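Local coordinates for protein aminoacyltransferase FemA (Staphylococcus aureus, PDB 1LRZ) that adds the second and third glycines of the pentaglycine interpeptide bridge of staphylococcal peptidoglycan, taking them from glycyl-tRNA, at residues Glu141-Gly144 with Phe145-Gly148; Lys164-Ala168 with Asp169-Lys173; Ala241-Phe245 with Asp246-Lys250; Glu348-Asn351 with Tyr352-His356; Glu372-Glu375 with Asp376-Val379. All blocks are in the same frame, centred on the assembly; numbering follows the deposited sequence.

Contact 1. Residues Glu141-Gly144 with Phe145-Gly148; sequences EHTG and FHKG
His142 sets the edge of its imidazole against the face of the Phe145 ring, a T-shaped (edge-to-face) pair formed round an inverse gamma turn centred on Phe145, where the chain leaves strand 141-142. CE1 does the touching: it sits over the centre of the benzene ring, 3.8 Å from Phe145 CZ, and the two planes are inclined at 62°. The histidine reaches this place because its CG is anti to the backbone N (chi1 -172°). The turn itself is closed by a weak bond from His146 N to Gly144 O, 3.0 Å long and bent to 138° at the hydrogen. Gly144 takes a positive phi, and its backbone N lies against one face of the His142 imidazole, near the rim.

Both histidines are fixed by acceptors in the chain just before strand 397-400: His142 NE2 bonds to Val394 O, and His146 NE2 to Asp396 OD1. Strand 141-142 pairs with strand 397-400 through its backbone, Glu141 with Ile398, and the two histidines tie the end of the strand and the loop that follows it to the chain leading into that neighbour. Across the turn, the imidazole of His146 comes near the threonine hydroxyl, with CD2 3.9 Å from Thr143 OG1 and 3.5 Å from Gly144 O.

Contact 2. Residues Lys164-Ala168 with Asp169-Lys173; sequences KDKTA and DDIIK
Asp170 folds its side chain back over Thr167, the N-cap of helix 168-173, and the two residues form a capping box. Followed outward, Asp170 CB lies 3.3 Å from Thr167 O. CG is placed beside the backbone N (chi1 -68°), which turns the carboxylate toward the start of the helix and brings CG 3.4 Å from Thr167 OG1. At the tip, OD1 accepts from Thr167 N at 2.9 Å; the hydrogen bond is nearly straight, and it meets the oxygen on its anti side, 33° out of the carboxylate plane. OD2 stays farther off, 3.9 Å from Thr167 OG1.

The return half of the box runs from Asp170 N to Thr167 OG1, 3.2 Å long. Threonine can offer this oxygen because OG1 stands between its backbone N and carbonyl carbon (chi1 64°). Each residue thereby supplies the other's main-chain N-H with a side-chain acceptor, and the first turn goes on with backbone bonds from Ile171 N to Thr167 O and from Ile172 N to Ala168 O.

Beside the box, the first carbons of Lys166 pass over Asp170 CB and OD1. Ala168 packs against Trp347 and Asn351 of helix 341-355. The Ile171 side chain crosses the lysine at about a right angle, with CD1 4.1 Å from Lys166 CB and 4.2 Å from Lys166 CD.

Contact 3. Residues Ala241-Phe245 with Asp246-Lys250; sequences AYINF and DEYIK
The contact is a strand-to-helix junction: strand 236-244 ends at Asn244, the N-cap residue of helix 245-272, the first arm of a long helical hairpin. The axes of the short segments 241-244 and 246-250 are inclined at 66°. Backbone bonds start the helix, Tyr248 N reaching Asn244 O at 2.9 Å and Ile249 N reaching Phe245 O at 2.7 Å.

With its CG anti to the backbone N (chi1 177°), Asn244 carries its amide out over the first turn, where it crosses the Glu247 side chain at about a right angle. Amide and carboxylate planes are only 27° apart, and Asn244 CG lies 3.5 Å from Glu247 CG. Glu247 OE1 looks instead to other partners: a salt bridge to Lys192 and a water that donates to it at 2.7 Å. The same water is hydrogen-bonded to Tyr242 OH at 2.8 Å, in the plane of the tyrosine ring.

Ile243 CG2 covers one face of the Phe245 ring near its rim and lies 4.0 Å from Tyr248 CB. The phenylalanine and tyrosine run side by side, meeting at Phe245 CD2 and Tyr248 CD2, 3.9 Å apart. Phe245 also rests on Leu303 and Gln304 of helix 277-307, the returning arm. This is a strand-to-helix junction with an asparagine N-cap, at the base of the antiparallel coiled-coil arm of FemA.

Contact 4. Residues Glu348-Asn351 with Tyr352-His356; sequences EMIN and YALNH
Asn351 and Asn355, one turn apart near the C-terminal end of helix 341-355, share a water that donates to both side chains, at 2.7 Å from Asn351 OD1 and 2.8 Å from Asn355 OD1. The other end of the Asn351 amide is used too: its ND2 bonds to Trp347 O one turn back. Both ends of that amide therefore have partners, which fixes which way round it sits. The backbone O of Asn351 accepts from Asn355 N at 2.8 Å.

The preceding carbonyls are satisfied in the regular helical manner. Glu348 O receives Tyr352 N over 2.9 Å through a bent hydrogen bond (139° at the hydrogen), whereas the bond from Ala353 N to Met349 O is nearly straight at 169°; Ile350 O takes Leu354 N. His356 N still finds Tyr352 O, although His356 itself has left helical backbone angles.

Apolar side chains line the flanks. The Met349 chain, bent at both later torsions (chi2 -51°), lies alongside Tyr352 and brings CE 4.0 Å from Tyr352 CB, the pair facing Leu237 of strand 236-244. Ile350 and Leu354 also run side by side, their CG2 and CD1 4.2 Å apart, and Leu354 reaches Leu163. At the helix end, His356 CD2 stands over the centre of one face of the Tyr352 ring. A helix packed on a sheet in this way is typical of the connecting helix of a beta-alpha-beta unit, here between strands 325-332 and 360-365.

Contact 5. Residues Glu372-Glu375 with Asp376-Val379; sequences EDAE and DAGV
Ala377 is held back against Ala374 by a type I beta turn that leads into helix 377-384. The turn's direct backbone hydrogen bond runs from Ala377 N to Ala374 O over 3.1 Å. The N-H points well at the oxygen (158°), but the donor stands above the carbonyl plane, 67° out of it and off the lone pairs. A water adds a second link, donating to Glu375 O at 3.1 Å and accepting from Gly378 N at 2.9 Å, so an amide of the first helical turn is satisfied by solvent.

The charged side chains find partners beyond the turn. Asp376 occupies the N-cap position yet makes no capping bond: with CG between its backbone N and carbonyl carbon (chi1 65°), the buried carboxylate is directed to Ser367, whose backbone N bonds to OD2. Glu372 OE1 forms a salt bridge with Lys381 of helix 377-384.

Apolar contact is slight: Ala374 CB meets Ala377 CB at 4.2 Å. The same methyl groups also pack against oxygens. Ala374 CB lies 3.8 Å from Asp376 OD1, and Ala377 CB touches two carbonyls, at 3.3 Å from Ala374 O and 3.5 Å from Glu372 O.

Overall arrangement
Contacts 1, 2 and 5 lie at the surface, while contacts 3 and 4 are partly buried. Contacts 2, 3 and 5 each stand at the start of a helix but begin it differently: a reciprocal capping box, an asparagine N-cap leading from a strand, and a beta turn whose aspartate is engaged away from the cap. Contact 4 is the tail of a helix, and contact 1 a turn after a strand, flanked by an aromatic pair. Only contacts 2 and 4 touch, Ala168 CA lying 3.5 Å from Leu354 CD1. Contacts 1 and 3 lie on opposite sides of the chain's centre, their centres about 48 Å apart. Ser367 links contacts 1 and 5, bonding to Gly148 and Asp376.

Contact 1. Residues Glu141-Gly144 with Phe145-Gly148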
loop_
_atom_site.group_PDB
_atom_site.type_symbol
_atom_site.label_atom_id
_atom_site.label_comp_id
_atom_site.label_asym_id
_atom_site.label_seq_id
_atom_site.Cartn_x
_atom_site.Cartn_y
_atom_site.Cartn_z
ATOM N N GLU A 141 0.497 -28.172 6.917
ATOM C CA GLU A 141 -0.958 -28.208 6.778
ATOM C C GLU A 141 -1.589 -26.841 6.513
ATOM O O GLU A 141 -1.467 -25.911 7.318
ATOM C CB GLU A 141 -1.566 -28.828 8.038
ATOM C CG GLU A 141 -0.830 -30.099 8.472
ATOM C CD GLU A 141 -1.366 -30.697 9.764
ATOM O OE1 GLU A 141 -1.465 -29.962 10.777
ATOM O OE2 GLU A 141 -1.683 -31.910 9.763
ATOM N N HIS A 142 -2.262 -26.733 5.371
ATOM C CA HIS A 142 -2.928 -25.497 4.964
ATOM C C HIS A 142 -4.062 -25.182 5.941
ATOM O O HIS A 142 -4.834 -26.069 6.286
ATOM C CB HIS A 142 -3.505 -25.673 3.552
ATOM C CG HIS A 142 -4.043 -24.408 2.956
ATOM N ND1 HIS A 142 -5.297 -24.329 2.392
ATOM C CD2 HIS A 142 -3.483 -23.182 2.804
ATOM C CE1 HIS A 142 -5.489 -23.110 1.915
ATOM N NE2 HIS A 142 -4.403 -22.393 2.153
ATOM N N THR A 143 -4.185 -23.929 6.373
ATOM C CA THR A 143 -5.252 -23.585 7.310
ATOM C C THR A 143 -6.595 -23.348 6.609
ATOM O O THR A 143 -7.625 -23.279 7.262
ATOM C CB THR A 143 -4.900 -22.338 8.159
ATOM O OG1 THR A 143 -5.011 -21.149 7.363
ATOM C CG2 THR A 143 -3.478 -22.452 8.697
ATOM N N GLY A 144 -6.597 -23.227 5.282
ATOM C CA GLY A 144 -7.866 -23.028 4.595
ATOM C C GLY A 144 -7.995 -21.722 3.834
ATOM O O GLY A 144 -7.155 -20.824 3.965
ATOM N N PHE A 145 -9.053 -21.609 3.037
ATOM C CA PHE A 145 -9.256 -20.400 2.249
ATOM C C PHE A 145 -10.037 -19.360 3.033
ATOM O O PHE A 145 -11.191 -19.062 2.736
ATOM C CB PHE A 145 -9.941 -20.763 0.926
ATOM C CG PHE A 145 -9.137 -21.729 0.098
ATOM C CD1 PHE A 145 -9.385 -23.095 0.157
ATOM C CD2 PHE A 145 -8.050 -21.277 -0.649
ATOM C CE1 PHE A 145 -8.561 -24.002 -0.506
ATOM C CE2 PHE A 145 -7.218 -22.170 -1.314
ATOM C CZ PHE A 145 -7.475 -23.538 -1.243
ATOM N N HIS A 146 -9.379 -18.800 4.044
ATOM C CA HIS A 146 -10.015 -17.819 4.894
ATOM C C HIS A 146 -10.195 -16.476 4.196
ATOM O O HIS A 146 -9.470 -16.121 3.270
ATOM C CB HIS A 146 -9.228 -17.664 6.201
ATOM C CG HIS A 146 -7.799 -17.247 6.020
ATOM N ND1 HIS A 146 -7.409 -15.923 6.002
ATOM C CD2 HIS A 146 -6.661 -17.977 5.904
ATOM C CE1 HIS A 146 -6.092 -15.857 5.889
ATOM N NE2 HIS A 146 -5.613 -17.088 5.826
ATOM N N LYS A 147 -11.208 -15.750 4.641
ATOM C CA LYS A 147 -11.557 -14.434 4.108
ATOM C C LYS A 147 -11.846 -13.505 5.279
ATOM O O LYS A 147 -12.113 -13.965 6.393
ATOM C CB LYS A 147 -12.820 -14.517 3.264
ATOM C CG LYS A 147 -12.731 -15.375 2.031
ATOM C CD LYS A 147 -14.120 -15.433 1.414
ATOM C CE LYS A 147 -14.122 -16.120 0.071
ATOM N NZ LYS A 147 -15.511 -16.110 -0.469
ATOM N N GLY A 148 -11.825 -12.202 5.021
ATOM C CA GLY A 148 -12.088 -11.246 6.082
ATOM C C GLY A 148 -10.778 -10.981 6.777
ATOM O O GLY A 148 -9.800 -11.672 6.511
#

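Contact 2. Residues Lys164-Ala168 with Asp169-Lys173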
loop_
_atom_site.group_PDB
_atom_site.type_symbol
_atom_site.label_atom_id
_atom_site.label_comp_id
_atom_site.label_asym_id
_atom_site.label_seq_id
_atom_site.Cartn_x
_atom_site.Cartn_y
_atom_site.Cartn_z
ATOM N N LYS A 164 3.566 -1.839 -15.175
ATOM C CA LYS A 164 4.542 -2.225 -16.188
ATOM C C LYS A 164 4.182 -1.656 -17.563
ATOM O O LYS A 164 3.067 -1.852 -18.054
ATOM C CB LYS A 164 4.651 -3.753 -16.278
ATOM C CG LYS A 164 5.752 -4.235 -17.238
ATOM C CD LYS A 164 7.130 -3.774 -16.738
ATOM C CE LYS A 164 8.263 -4.165 -17.674
ATOM N NZ LYS A 164 9.577 -3.791 -17.080
ATOM N N ASP A 165 5.133 -0.946 -18.165
ATOM C CA ASP A 165 4.970 -0.344 -19.490
ATOM C C ASP A 165 3.844 0.681 -19.614
ATOM O O ASP A 165 3.285 0.885 -20.695
ATOM C CB ASP A 165 4.791 -1.437 -20.553
ATOM C CG ASP A 165 6.032 -2.323 -20.696
ATOM O OD1 ASP A 165 7.135 -1.863 -20.338
ATOM O OD2 ASP A 165 5.905 -3.467 -21.174
ATOM N N LYS A 166 3.515 1.334 -18.508
ATOM C CA LYS A 166 2.472 2.349 -18.532
ATOM C C LYS A 166 2.987 3.687 -18.054
ATOM O O LYS A 166 3.934 3.748 -17.268
ATOM C CB LYS A 166 1.275 1.896 -17.687
ATOM C CG LYS A 166 0.385 0.958 -18.462
ATOM C CD LYS A 166 -0.465 0.081 -17.595
ATOM C CE LYS A 166 -1.267 -0.868 -18.481
ATOM N NZ LYS A 166 -1.986 -1.910 -17.683
ATOM N N THR A 167 2.382 4.753 -18.567
ATOM C CA THR A 167 2.732 6.109 -18.180
ATOM C C THR A 167 1.571 6.600 -17.332
ATOM O O THR A 167 0.519 5.949 -17.252
ATOM C CB THR A 167 2.811 7.062 -19.379
ATOM O OG1 THR A 167 1.507 7.178 -19.967
ATOM C CG2 THR A 167 3.805 6.548 -20.415
ATOM N N ALA A 168 1.756 7.762 -16.722
ATOM C CA ALA A 168 0.724 8.360 -15.895
ATOM C C ALA A 168 -0.554 8.591 -16.709
ATOM O O ALA A 168 -1.666 8.418 -16.196
ATOM C CB ALA A 168 1.231 9.663 -15.332
ATOM N N ASP A 169 -0.401 8.982 -17.978
ATOM C CA ASP A 169 -1.567 9.223 -18.835
ATOM C C ASP A 169 -2.339 7.934 -19.062
ATOM O O ASP A 169 -3.563 7.957 -19.122
ATOM C CB ASP A 169 -1.165 9.821 -20.192
ATOM C CG ASP A 169 -0.643 11.242 -20.067
ATOM O OD1 ASP A 169 -1.069 11.956 -19.130
ATOM O OD2 ASP A 169 0.179 11.640 -20.910
ATOM N N ASP A 170 -1.622 6.820 -19.207
ATOM C CA ASP A 170 -2.264 5.514 -19.383
ATOM C C ASP A 170 -3.068 5.186 -18.121
ATOM O O ASP A 170 -4.194 4.677 -18.183
ATOM C CB ASP A 170 -1.226 4.404 -19.549
ATOM C CG ASP A 170 -0.458 4.500 -20.839
ATOM O OD1 ASP A 170 0.733 4.121 -20.820
ATOM O OD2 ASP A 170 -1.035 4.926 -21.864
ATOM N N ILE A 171 -2.471 5.463 -16.967
ATOM C CA ILE A 171 -3.131 5.145 -15.707
ATOM C C ILE A 171 -4.416 5.943 -15.542
ATOM O O ILE A 171 -5.457 5.388 -15.176
ATOM C CB ILE A 171 -2.186 5.393 -14.525
ATOM C CG1 ILE A 171 -0.975 4.439 -14.636
ATOM C CG2 ILE A 171 -2.924 5.190 -13.213
ATOM C CD1 ILE A 171 -1.361 2.962 -14.708
ATOM N N ILE A 172 -4.351 7.238 -15.817
ATOM C CA ILE A 172 -5.534 8.083 -15.710
ATOM C C ILE A 172 -6.582 7.639 -16.726
ATOM O O ILE A 172 -7.775 7.612 -16.424
ATOM C CB ILE A 172 -5.191 9.563 -15.975
ATOM C CG1 ILE A 172 -4.528 10.164 -14.740
ATOM C CG2 ILE A 172 -6.459 10.355 -16.349
ATOM C CD1 ILE A 172 -4.051 11.587 -14.956
ATOM N N LYS A 173 -6.143 7.280 -17.929
ATOM C CA LYS A 173 -7.095 6.863 -18.957
ATOM C C LYS A 173 -7.841 5.592 -18.582
ATOM O O LYS A 173 -8.986 5.420 -18.977
ATOM C CB LYS A 173 -6.396 6.653 -20.302
ATOM C CG LYS A 173 -7.364 6.388 -21.468
ATOM C CD LYS A 173 -6.621 6.439 -22.796
ATOM C CE LYS A 173 -7.580 6.484 -23.978
ATOM N NZ LYS A 173 -8.369 5.224 -24.120
#

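Contact 3. Residues Ala241-Phe245 with Asp246-Lys250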
loop_
_atom_site.group_PDB
_atom_site.type_symbol
_atom_site.label_atom_id
_atom_site.label_comp_id
_atom_site.label_asym_id
_atom_site.label_seq_id
_atom_site.Cartn_x
_atom_site.Cartn_y
_atom_site.Cartn_z
ATOM N N ALA A 241 -1.956 15.064 2.374
ATOM C CA ALA A 241 -2.576 15.997 1.442
ATOM C C ALA A 241 -3.068 17.095 2.373
ATOM O O ALA A 241 -3.624 16.801 3.445
ATOM C CB ALA A 241 -3.759 15.337 0.726
ATOM N N TYR A 242 -2.880 18.347 1.975
ATOM C CA TYR A 242 -3.278 19.452 2.831
ATOM C C TYR A 242 -3.460 20.747 2.049
ATOM O O TYR A 242 -3.116 20.843 0.871
ATOM C CB TYR A 242 -2.197 19.675 3.880
ATOM C CG TYR A 242 -0.930 20.220 3.263
ATOM C CD1 TYR A 242 -0.707 21.598 3.183
ATOM C CD2 TYR A 242 0.009 19.362 2.678
ATOM C CE1 TYR A 242 0.415 22.115 2.537
ATOM C CE2 TYR A 242 1.136 19.867 2.024
ATOM C CZ TYR A 242 1.332 21.245 1.958
ATOM O OH TYR A 242 2.438 21.754 1.314
ATOM N N ILE A 243 -3.995 21.749 2.729
ATOM C CA ILE A 243 -4.181 23.051 2.124
ATOM C C ILE A 243 -3.476 24.065 3.009
ATOM O O ILE A 243 -3.667 24.061 4.225
ATOM C CB ILE A 243 -5.664 23.450 2.059
ATOM C CG1 ILE A 243 -6.436 22.481 1.157
ATOM C CG2 ILE A 243 -5.783 24.890 1.556
ATOM C CD1 ILE A 243 -7.939 22.744 1.120
ATOM N N ASN A 244 -2.648 24.902 2.390
ATOM C CA ASN A 244 -1.947 25.985 3.074
ATOM C C ASN A 244 -2.816 27.168 2.654
ATOM O O ASN A 244 -2.786 27.579 1.494
ATOM C CB ASN A 244 -0.528 26.143 2.514
ATOM C CG ASN A 244 0.218 27.310 3.133
ATOM O OD1 ASN A 244 1.401 27.195 3.472
ATOM N ND2 ASN A 244 -0.464 28.440 3.280
ATOM N N PHE A 245 -3.603 27.708 3.577
ATOM C CA PHE A 245 -4.497 28.785 3.190
ATOM C C PHE A 245 -3.869 30.067 2.668
ATOM O O PHE A 245 -4.381 30.636 1.708
ATOM C CB PHE A 245 -5.501 29.046 4.310
ATOM C CG PHE A 245 -6.513 27.937 4.455
ATOM C CD1 PHE A 245 -6.517 27.118 5.575
ATOM C CD2 PHE A 245 -7.413 27.666 3.422
ATOM C CE1 PHE A 245 -7.394 26.035 5.670
ATOM C CE2 PHE A 245 -8.293 26.586 3.507
ATOM C CZ PHE A 245 -8.279 25.766 4.638
ATOM N N ASP A 246 -2.763 30.521 3.248
ATOM C CA ASP A 246 -2.130 31.729 2.727
ATOM C C ASP A 246 -1.769 31.548 1.258
ATOM O O ASP A 246 -2.012 32.430 0.443
ATOM C CB ASP A 246 -0.857 32.083 3.503
ATOM C CG ASP A 246 -1.154 32.725 4.835
ATOM O OD1 ASP A 246 -2.197 33.406 4.943
ATOM O OD2 ASP A 246 -0.339 32.561 5.769
ATOM N N GLU A 247 -1.188 30.402 0.919
ATOM C CA GLU A 247 -0.799 30.156 -0.464
ATOM C C GLU A 247 -2.026 29.951 -1.348
ATOM O O GLU A 247 -2.066 30.405 -2.492
ATOM C CB GLU A 247 0.128 28.937 -0.536
ATOM C CG GLU A 247 1.355 29.059 0.379
ATOM C CD GLU A 247 2.352 27.930 0.193
ATOM O OE1 GLU A 247 1.929 26.753 0.164
ATOM O OE2 GLU A 247 3.564 28.219 0.084
ATOM N N TYR A 248 -3.031 29.272 -0.808
ATOM C CA TYR A 248 -4.268 29.009 -1.542
ATOM C C TYR A 248 -4.966 30.333 -1.878
ATOM O O TYR A 248 -5.295 30.611 -3.036
ATOM C CB TYR A 248 -5.174 28.130 -0.678
ATOM C CG TYR A 248 -6.536 27.823 -1.254
ATOM C CD1 TYR A 248 -6.676 27.238 -2.511
ATOM C CD2 TYR A 248 -7.684 28.040 -0.498
ATOM C CE1 TYR A 248 -7.936 26.870 -2.992
ATOM C CE2 TYR A 248 -8.933 27.678 -0.961
ATOM C CZ TYR A 248 -9.059 27.091 -2.204
ATOM O OH TYR A 248 -10.310 26.708 -2.635
ATOM N N ILE A 249 -5.175 31.151 -0.853
ATOM C CA ILE A 249 -5.823 32.441 -1.027
ATOM C C ILE A 249 -5.011 33.332 -1.966
ATOM O O ILE A 249 -5.584 34.077 -2.759
ATOM C CB ILE A 249 -6.028 33.139 0.338
ATOM C CG1 ILE A 249 -6.936 32.270 1.218
ATOM C CG2 ILE A 249 -6.641 34.521 0.138
ATOM C CD1 ILE A 249 -7.022 32.717 2.681
ATOM N N LYS A 250 -3.682 33.247 -1.896
ATOM C CA LYS A 250 -2.841 34.053 -2.779
ATOM C C LYS A 250 -3.097 33.673 -4.229
ATOM O O LYS A 250 -3.276 34.546 -5.083
ATOM C CB LYS A 250 -1.354 33.858 -2.466
ATOM C CG LYS A 250 -0.438 34.510 -3.504
ATOM C CD LYS A 250 1.043 34.303 -3.192
ATOM C CE LYS A 250 1.918 35.144 -4.127
ATOM N NZ LYS A 250 3.375 35.008 -3.836
HETATM O O HOH W 1 3.139 24.423 0.643
#

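Contact 4. Residues Glu348-Asn351 with Tyr352-His356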
loop_
_atom_site.group_PDB
_atom_site.type_symbol
_atom_site.label_atom_id
_atom_site.label_comp_id
_atom_site.label_asym_id
_atom_site.label_seq_id
_atom_site.Cartn_x
_atom_site.Cartn_y
_atom_site.Cartn_z
ATOM N N GLU A 348 0.029 10.904 -5.844
ATOM C CA GLU A 348 1.431 11.180 -5.535
ATOM C C GLU A 348 2.249 9.888 -5.519
ATOM O O GLU A 348 3.331 9.825 -6.096
ATOM C CB GLU A 348 1.555 11.877 -4.169
ATOM C CG GLU A 348 2.998 12.065 -3.648
ATOM C CD GLU A 348 3.746 13.205 -4.333
ATOM O OE1 GLU A 348 3.150 14.292 -4.510
ATOM O OE2 GLU A 348 4.938 13.028 -4.685
ATOM N N MET A 349 1.724 8.857 -4.872
ATOM C CA MET A 349 2.468 7.610 -4.761
ATOM C C MET A 349 2.453 6.742 -6.018
ATOM O O MET A 349 3.407 6.011 -6.278
ATOM C CB MET A 349 2.001 6.854 -3.519
ATOM C CG MET A 349 2.263 7.664 -2.215
ATOM S SD MET A 349 3.983 8.310 -2.016
ATOM C CE MET A 349 4.843 6.865 -2.158
ATOM N N ILE A 350 1.382 6.816 -6.803
ATOM C CA ILE A 350 1.338 6.074 -8.058
ATOM C C ILE A 350 2.434 6.698 -8.939
ATOM O O ILE A 350 3.171 5.989 -9.634
ATOM C CB ILE A 350 -0.028 6.237 -8.767
ATOM C CG1 ILE A 350 -1.079 5.378 -8.058
ATOM C CG2 ILE A 350 0.101 5.888 -10.238
ATOM C CD1 ILE A 350 -2.489 5.575 -8.588
ATOM N N ASN A 351 2.541 8.029 -8.898
ATOM C CA ASN A 351 3.560 8.720 -9.690
ATOM C C ASN A 351 4.960 8.439 -9.174
ATOM O O ASN A 351 5.916 8.382 -9.960
ATOM C CB ASN A 351 3.290 10.225 -9.730
ATOM C CG ASN A 351 2.427 10.610 -10.922
ATOM O OD1 ASN A 351 2.899 10.597 -12.062
ATOM N ND2 ASN A 351 1.150 10.915 -10.672
ATOM N N TYR A 352 5.083 8.267 -7.856
ATOM C CA TYR A 352 6.372 7.947 -7.266
ATOM C C TYR A 352 6.859 6.662 -7.955
ATOM O O TYR A 352 7.977 6.602 -8.472
ATOM C CB TYR A 352 6.224 7.702 -5.765
ATOM C CG TYR A 352 7.527 7.333 -5.078
ATOM C CD1 TYR A 352 8.176 8.238 -4.230
ATOM C CD2 TYR A 352 8.120 6.078 -5.287
ATOM C CE1 TYR A 352 9.385 7.902 -3.600
ATOM C CE2 TYR A 352 9.325 5.732 -4.670
ATOM C CZ TYR A 352 9.949 6.649 -3.829
ATOM O OH TYR A 352 11.137 6.320 -3.223
ATOM N N ALA A 353 6.000 5.642 -7.969
ATOM C CA ALA A 353 6.334 4.355 -8.590
ATOM C C ALA A 353 6.696 4.490 -10.079
ATOM O O ALA A 353 7.686 3.910 -10.539
ATOM C CB ALA A 353 5.169 3.369 -8.422
ATOM N N LEU A 354 5.895 5.244 -10.825
ATOM C CA LEU A 354 6.142 5.446 -12.251
ATOM C C LEU A 354 7.477 6.152 -12.507
ATOM O O LEU A 354 8.231 5.766 -13.390
ATOM C CB LEU A 354 5.026 6.293 -12.871
ATOM C CG LEU A 354 3.639 5.672 -12.970
ATOM C CD1 LEU A 354 2.634 6.728 -13.449
ATOM C CD2 LEU A 354 3.703 4.469 -13.920
ATOM N N ASN A 355 7.749 7.195 -11.731
ATOM C CA ASN A 355 8.972 7.964 -11.892
ATOM C C ASN A 355 10.239 7.237 -11.432
ATOM O O ASN A 355 11.326 7.490 -11.957
ATOM C CB ASN A 355 8.860 9.293 -11.139
ATOM C CG ASN A 355 7.773 10.194 -11.694
ATOM O OD1 ASN A 355 7.416 10.102 -12.864
ATOM N ND2 ASN A 355 7.256 11.084 -10.859
ATOM N N HIS A 356 10.104 6.322 -10.479
ATOM C CA HIS A 356 11.282 5.644 -9.959
ATOM C C HIS A 356 11.397 4.148 -10.174
ATOM O O HIS A 356 11.926 3.426 -9.326
ATOM C CB HIS A 356 11.440 5.999 -8.483
ATOM C CG HIS A 356 11.436 7.474 -8.240
ATOM N ND1 HIS A 356 12.460 8.297 -8.658
ATOM C CD2 HIS A 356 10.489 8.290 -7.717
ATOM C CE1 HIS A 356 12.142 9.556 -8.409
ATOM N NE2 HIS A 356 10.949 9.579 -7.839
HETATM O O HOH W 2 4.798 9.939 -13.856
#

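Contact 5. Residues Glu372-Glu375 with Asp376-Val379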
loop_
_atom_site.group_PDB
_atom_site.type_symbol
_atom_site.label_atom_id
_atom_site.label_comp_id
_atom_site.label_asym_id
_atom_site.label_seq_id
_atom_site.Cartn_x
_atom_site.Cartn_y
_atom_site.Cartn_z
ATOM N N GLU A 372 -22.120 -6.476 -1.368
ATOM C CA GLU A 372 -22.489 -5.086 -1.150
ATOM C C GLU A 372 -22.489 -4.754 0.326
ATOM O O GLU A 372 -22.239 -3.611 0.715
ATOM C CB GLU A 372 -23.869 -4.798 -1.751
ATOM C CG GLU A 372 -23.825 -4.492 -3.241
ATOM C CD GLU A 372 -23.017 -3.238 -3.550
ATOM O OE1 GLU A 372 -23.437 -2.136 -3.125
ATOM O OE2 GLU A 372 -21.958 -3.355 -4.210
ATOM N N ASP A 373 -22.754 -5.765 1.146
ATOM C CA ASP A 373 -22.797 -5.593 2.591
ATOM C C ASP A 373 -21.420 -5.770 3.223
ATOM O O ASP A 373 -21.249 -5.564 4.427
ATOM C CB ASP A 373 -23.778 -6.600 3.207
ATOM C CG ASP A 373 -23.251 -8.028 3.175
ATOM O OD1 ASP A 373 -22.380 -8.363 4.009
ATOM O OD2 ASP A 373 -23.701 -8.814 2.311
ATOM N N ALA A 374 -20.437 -6.161 2.419
ATOM C CA ALA A 374 -19.095 -6.355 2.946
ATOM C C ALA A 374 -18.637 -5.139 3.747
ATOM O O ALA A 374 -18.917 -3.995 3.395
ATOM C CB ALA A 374 -18.112 -6.635 1.811
ATOM N N GLU A 375 -17.929 -5.410 4.832
ATOM C CA GLU A 375 -17.402 -4.374 5.705
ATOM C C GLU A 375 -16.563 -3.330 4.955
ATOM O O GLU A 375 -16.608 -2.140 5.279
ATOM C CB GLU A 375 -16.556 -5.040 6.782
ATOM C CG GLU A 375 -15.858 -4.106 7.732
ATOM C CD GLU A 375 -14.880 -4.859 8.618
ATOM O OE1 GLU A 375 -15.301 -5.861 9.243
ATOM O OE2 GLU A 375 -13.695 -4.452 8.685
ATOM N N ASP A 376 -15.801 -3.779 3.958
ATOM C CA ASP A 376 -14.947 -2.882 3.187
ATOM C C ASP A 376 -15.474 -2.616 1.770
ATOM O O ASP A 376 -14.710 -2.253 0.878
ATOM C CB ASP A 376 -13.517 -3.454 3.126
ATOM C CG ASP A 376 -13.434 -4.789 2.364
ATOM O OD1 ASP A 376 -14.473 -5.478 2.227
ATOM O OD2 ASP A 376 -12.321 -5.152 1.909
ATOM N N ALA A 377 -16.780 -2.769 1.574
ATOM C CA ALA A 377 -17.383 -2.570 0.256
ATOM C C ALA A 377 -17.094 -1.220 -0.394
ATOM O O ALA A 377 -16.867 -1.149 -1.603
ATOM C CB ALA A 377 -18.897 -2.795 0.332
ATOM N N GLY A 378 -17.101 -0.156 0.399
ATOM C CA GLY A 378 -16.847 1.164 -0.151
ATOM C C GLY A 378 -15.414 1.320 -0.613
ATOM O O GLY A 378 -15.143 1.915 -1.659
ATOM N N VAL A 379 -14.490 0.779 0.175
ATOM C CA VAL A 379 -13.073 0.846 -0.141
ATOM C C VAL A 379 -12.773 0.059 -1.417
ATOM O O VAL A 379 -11.979 0.493 -2.266
ATOM C CB VAL A 379 -12.228 0.264 1.019
ATOM C CG1 VAL A 379 -10.766 0.269 0.647
ATOM C CG2 VAL A 379 -12.446 1.078 2.272
HETATM O O HOH W 3 -17.874 -0.162 3.212
#